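Local coordinates for uncharacterized protein (PDB 3NNG) that is of unknown function but carries a calcium-binding F5/8 type C domain, a beta-sandwich module that in relatives commonly binds carbohydrates or membrane lipids, at residues N48-T53 with G150-N155. The protein carries 1 engineered substitution. Sequence-based numbering, arbitrary orientation.
Sequences NTTWFT and GFAEIN. With CA (calcium ion), chain C.
Residues 48-53 and 150-155 of this F5/8 type C domain pair briefly as antiparallel strands and then share a calcium ion. W51 and F151 form a hydrogen-bonded pair: W51 N gives a bond of 3.1 Å to F151 O, and F151 N returns a weak one to W51 O. W51 O also accepts a hydrogen bond from T50 OG1, 2.8 Å away, which belongs to the residue just before the strand and sits above the carbonyl plane; G150 adds a CA-H...O contact to the same oxygen.

The side chain of W51 lies on the same face of the sheet as F151. Its CB passes 3.7 Å from F151 O; CG stands anti to the backbone N (chi1 172°), and the six-membered ring reaches F151. CE3 sits over one face of the phenyl ring, offset toward the rim, while also meeting G150 CA. The next indole atom, CZ3, comes to 3.7 Å from F151 CE1. The two ring planes cross obliquely at 56°, and V79 and I140 also touch F151 in the interior.

Beyond this pair the two segments stay close but leave the strand pairing and turn oxygens to the metal. T49 chelates it through O and OG1, the hydroxyl being turned between backbone N and carbonyl carbon; A152 O lies 2.5 Å and E153 OE2 2.6 Å from the calcium ion. L41, D44 and E46 complete the site. T49 O and A152 O are only 3.3 Å apart, a repulsion the shared cation probably offsets, so calcium joins the loop residues next to the strand pair, where no backbone hydrogen bond runs between the two segments.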
ATOM      1  N   ASN A  48      11.661   1.018   9.937  1.00 25.00           N
ATOM      2  CA  ASN A  48      12.198   2.351  10.180  1.00 21.43           C
ATOM      3  C   ASN A  48      12.478   3.171   8.935  1.00 25.09           C
ATOM      4  O   ASN A  48      12.939   4.302   9.030  1.00 25.89           O
ATOM      5  CB  ASN A  48      13.432   2.279  11.074  1.00 34.36           C
ATOM      6  CG  ASN A  48      13.063   2.084  12.534  1.00 55.18           C
ATOM      7  OD1 ASN A  48      12.305   2.878  13.098  1.00 57.34           O
ATOM      8  ND2 ASN A  48      13.581   1.019  13.148  1.00 59.58           N
ATOM      9  N   THR A  49      12.187   2.609   7.767  1.00 17.85           N
ATOM     10  CA  THR A  49      12.233   3.399   6.541  1.00 14.09           C
ATOM     11  C   THR A  49      10.813   3.464   6.013  1.00 18.83           C
ATOM     12  O   THR A  49      10.068   2.494   6.099  1.00 20.35           O
ATOM     13  CB  THR A  49      13.159   2.773   5.500  1.00 17.61           C
ATOM     14  OG1 THR A  49      12.677   1.468   5.175  1.00 20.03           O
ATOM     15  CG2 THR A  49      14.602   2.657   6.052  1.00 12.21           C
ATOM     16  N   THR A  50      10.412   4.603   5.477  1.00 19.78           N
ATOM     17  CA  THR A  50       9.019   4.726   5.117  1.00 13.75           C
ATOM     18  C   THR A  50       8.820   5.558   3.867  1.00 15.91           C
ATOM     19  O   THR A  50       9.613   6.463   3.566  1.00 11.62           O
ATOM     20  CB  THR A  50       8.227   5.364   6.278  1.00  9.84           C
ATOM     21  OG1 THR A  50       6.836   5.418   5.949  1.00 18.96           O
ATOM     22  CG2 THR A  50       8.747   6.769   6.520  1.00 15.90           C
ATOM     23  N   TRP A  51       7.767   5.219   3.128  1.00 13.63           N
ATOM     24  CA  TRP A  51       7.218   6.117   2.128  1.00 16.89           C
ATOM     25  C   TRP A  51       6.425   7.193   2.869  1.00 21.20           C
ATOM     26  O   TRP A  51       5.699   6.902   3.814  1.00 19.21           O
ATOM     27  CB  TRP A  51       6.303   5.359   1.153  1.00 10.35           C
ATOM     28  CG  TRP A  51       5.572   6.276   0.227  1.00 13.19           C
ATOM     29  CD1 TRP A  51       6.130   7.131  -0.678  1.00 14.67           C
ATOM     30  CD2 TRP A  51       4.144   6.448   0.117  1.00 15.32           C
ATOM     31  NE1 TRP A  51       5.145   7.810  -1.358  1.00 20.22           N
ATOM     32  CE2 TRP A  51       3.925   7.419  -0.888  1.00 21.57           C
ATOM     33  CE3 TRP A  51       3.045   5.869   0.760  1.00 19.22           C
ATOM     34  CZ2 TRP A  51       2.635   7.833  -1.253  1.00 17.42           C
ATOM     35  CZ3 TRP A  51       1.768   6.282   0.393  1.00 17.14           C
ATOM     36  CH2 TRP A  51       1.575   7.253  -0.604  1.00 16.68           C
ATOM     37  N   PHE A  52       6.574   8.440   2.458  1.00 19.62           N
ATOM     38  CA  PHE A  52       5.851   9.518   3.115  1.00 19.08           C
ATOM     39  C   PHE A  52       5.594  10.592   2.085  1.00 20.50           C
ATOM     40  O   PHE A  52       6.438  10.843   1.232  1.00 21.43           O
ATOM     41  CB  PHE A  52       6.638  10.074   4.309  1.00 13.75           C
ATOM     42  CG  PHE A  52       5.813  10.944   5.224  1.00 22.50           C
ATOM     43  CD1 PHE A  52       4.903  10.373   6.116  1.00 16.66           C
ATOM     44  CD2 PHE A  52       5.946  12.329   5.198  1.00 15.28           C
ATOM     45  CE1 PHE A  52       4.127  11.181   6.972  1.00 19.58           C
ATOM     46  CE2 PHE A  52       5.183  13.150   6.058  1.00 20.71           C
ATOM     47  CZ  PHE A  52       4.267  12.573   6.939  1.00 17.53           C
ATOM     48  N   THR A  53       4.431  11.221   2.152  1.00 18.43           N
ATOM     49  CA  THR A  53       4.064  12.165   1.112  1.00 21.63           C
ATOM     50  C   THR A  53       3.026  13.178   1.583  1.00 25.82           C
ATOM     51  O   THR A  53       2.561  13.133   2.725  1.00 20.61           O
ATOM     52  CB  THR A  53       3.477  11.396  -0.081  1.00 21.13           C
ATOM     53  OG1 THR A  53       3.222  12.283  -1.173  1.00 23.61           O
ATOM     54  CG2 THR A  53       2.192  10.709   0.342  1.00 23.03           C
ATOM     55  N   GLY A 150       1.575   8.165   4.818  1.00 19.89           N
ATOM     56  CA  GLY A 150       2.480   7.231   4.175  1.00 22.11           C
ATOM     57  C   GLY A 150       2.431   5.908   4.913  1.00 20.90           C
ATOM     58  O   GLY A 150       1.514   5.676   5.692  1.00 19.88           O
ATOM     59  N   PHE A 151       3.415   5.047   4.676  1.00 14.66           N
ATOM     60  CA  PHE A 151       3.513   3.799   5.426  1.00 12.13           C
ATOM     61  C   PHE A 151       4.884   3.171   5.248  1.00 19.41           C
ATOM     62  O   PHE A 151       5.535   3.377   4.227  1.00 16.79           O
ATOM     63  CB  PHE A 151       2.386   2.815   5.075  1.00 10.54           C
ATOM     64  CG  PHE A 151       2.090   2.708   3.592  1.00 16.87           C
ATOM     65  CD1 PHE A 151       0.875   3.147   3.082  1.00 17.41           C
ATOM     66  CD2 PHE A 151       3.011   2.136   2.719  1.00  6.91           C
ATOM     67  CE1 PHE A 151       0.591   3.043   1.722  1.00 19.80           C
ATOM     68  CE2 PHE A 151       2.742   2.024   1.369  1.00  8.58           C
ATOM     69  CZ  PHE A 151       1.525   2.487   0.856  1.00 14.83           C
ATOM     70  N   ALA A 152       5.329   2.431   6.260  1.00 15.09           N
ATOM     71  CA  ALA A 152       6.706   1.962   6.290  1.00 16.91           C
ATOM     72  C   ALA A 152       6.823   0.648   5.565  1.00 16.51           C
ATOM     73  O   ALA A 152       7.841   0.358   4.961  1.00 11.79           O
ATOM     74  CB  ALA A 152       7.198   1.833   7.710  1.00 17.98           C
ATOM     75  N   GLU A 153       5.761  -0.139   5.610  1.00 15.66           N
ATOM     76  CA  GLU A 153       5.762  -1.439   4.972  1.00 13.06           C
ATOM     77  C   GLU A 153       4.380  -1.757   4.453  1.00 16.37           C
ATOM     78  O   GLU A 153       3.415  -1.721   5.207  1.00 13.43           O
ATOM     79  CB  GLU A 153       6.189  -2.508   5.982  1.00 18.20           C
ATOM     80  CG  GLU A 153       7.692  -2.539   6.180  1.00 27.56           C
ATOM     81  CD  GLU A 153       8.405  -2.925   4.893  1.00 28.84           C
ATOM     82  OE1 GLU A 153       8.077  -3.989   4.332  1.00 32.36           O
ATOM     83  OE2 GLU A 153       9.280  -2.171   4.439  1.00 23.42           O
ATOM     84  N   ILE A 154       4.295  -2.057   3.162  1.00 17.42           N
ATOM     85  CA  ILE A 154       3.086  -2.608   2.579  1.00 18.58           C
ATOM     86  C   ILE A 154       3.379  -3.979   1.977  1.00 19.49           C
ATOM     87  O   ILE A 154       4.457  -4.212   1.431  1.00 12.28           O
ATOM     88  CB  ILE A 154       2.514  -1.711   1.486  1.00 21.77           C
ATOM     89  CG1 ILE A 154       1.150  -2.254   1.043  1.00 15.28           C
ATOM     90  CG2 ILE A 154       3.507  -1.599   0.298  1.00 10.00           C
ATOM     91  CD1 ILE A 154       0.354  -1.262   0.210  1.00 21.86           C
ATOM     92  N   ASN A 155       2.415  -4.883   2.097  1.00 17.32           N
ATOM     93  CA  ASN A 155       2.525  -6.214   1.526  1.00 18.98           C
ATOM     94  C   ASN A 155       1.252  -6.577   0.801  1.00 19.22           C
ATOM     95  O   ASN A 155       0.179  -6.072   1.132  1.00 16.78           O
ATOM     96  CB  ASN A 155       2.786  -7.240   2.622  1.00  9.80           C
ATOM     97  CG  ASN A 155       4.224  -7.242   3.069  1.00 18.57           C
ATOM     98  OD1 ASN A 155       5.084  -7.838   2.419  1.00 17.35           O
ATOM     99  ND2 ASN A 155       4.502  -6.560   4.172  1.00 13.64           N
TER
HETATM  100 CA    CA C 402      10.281   0.215   5.008  1.00 22.95          CA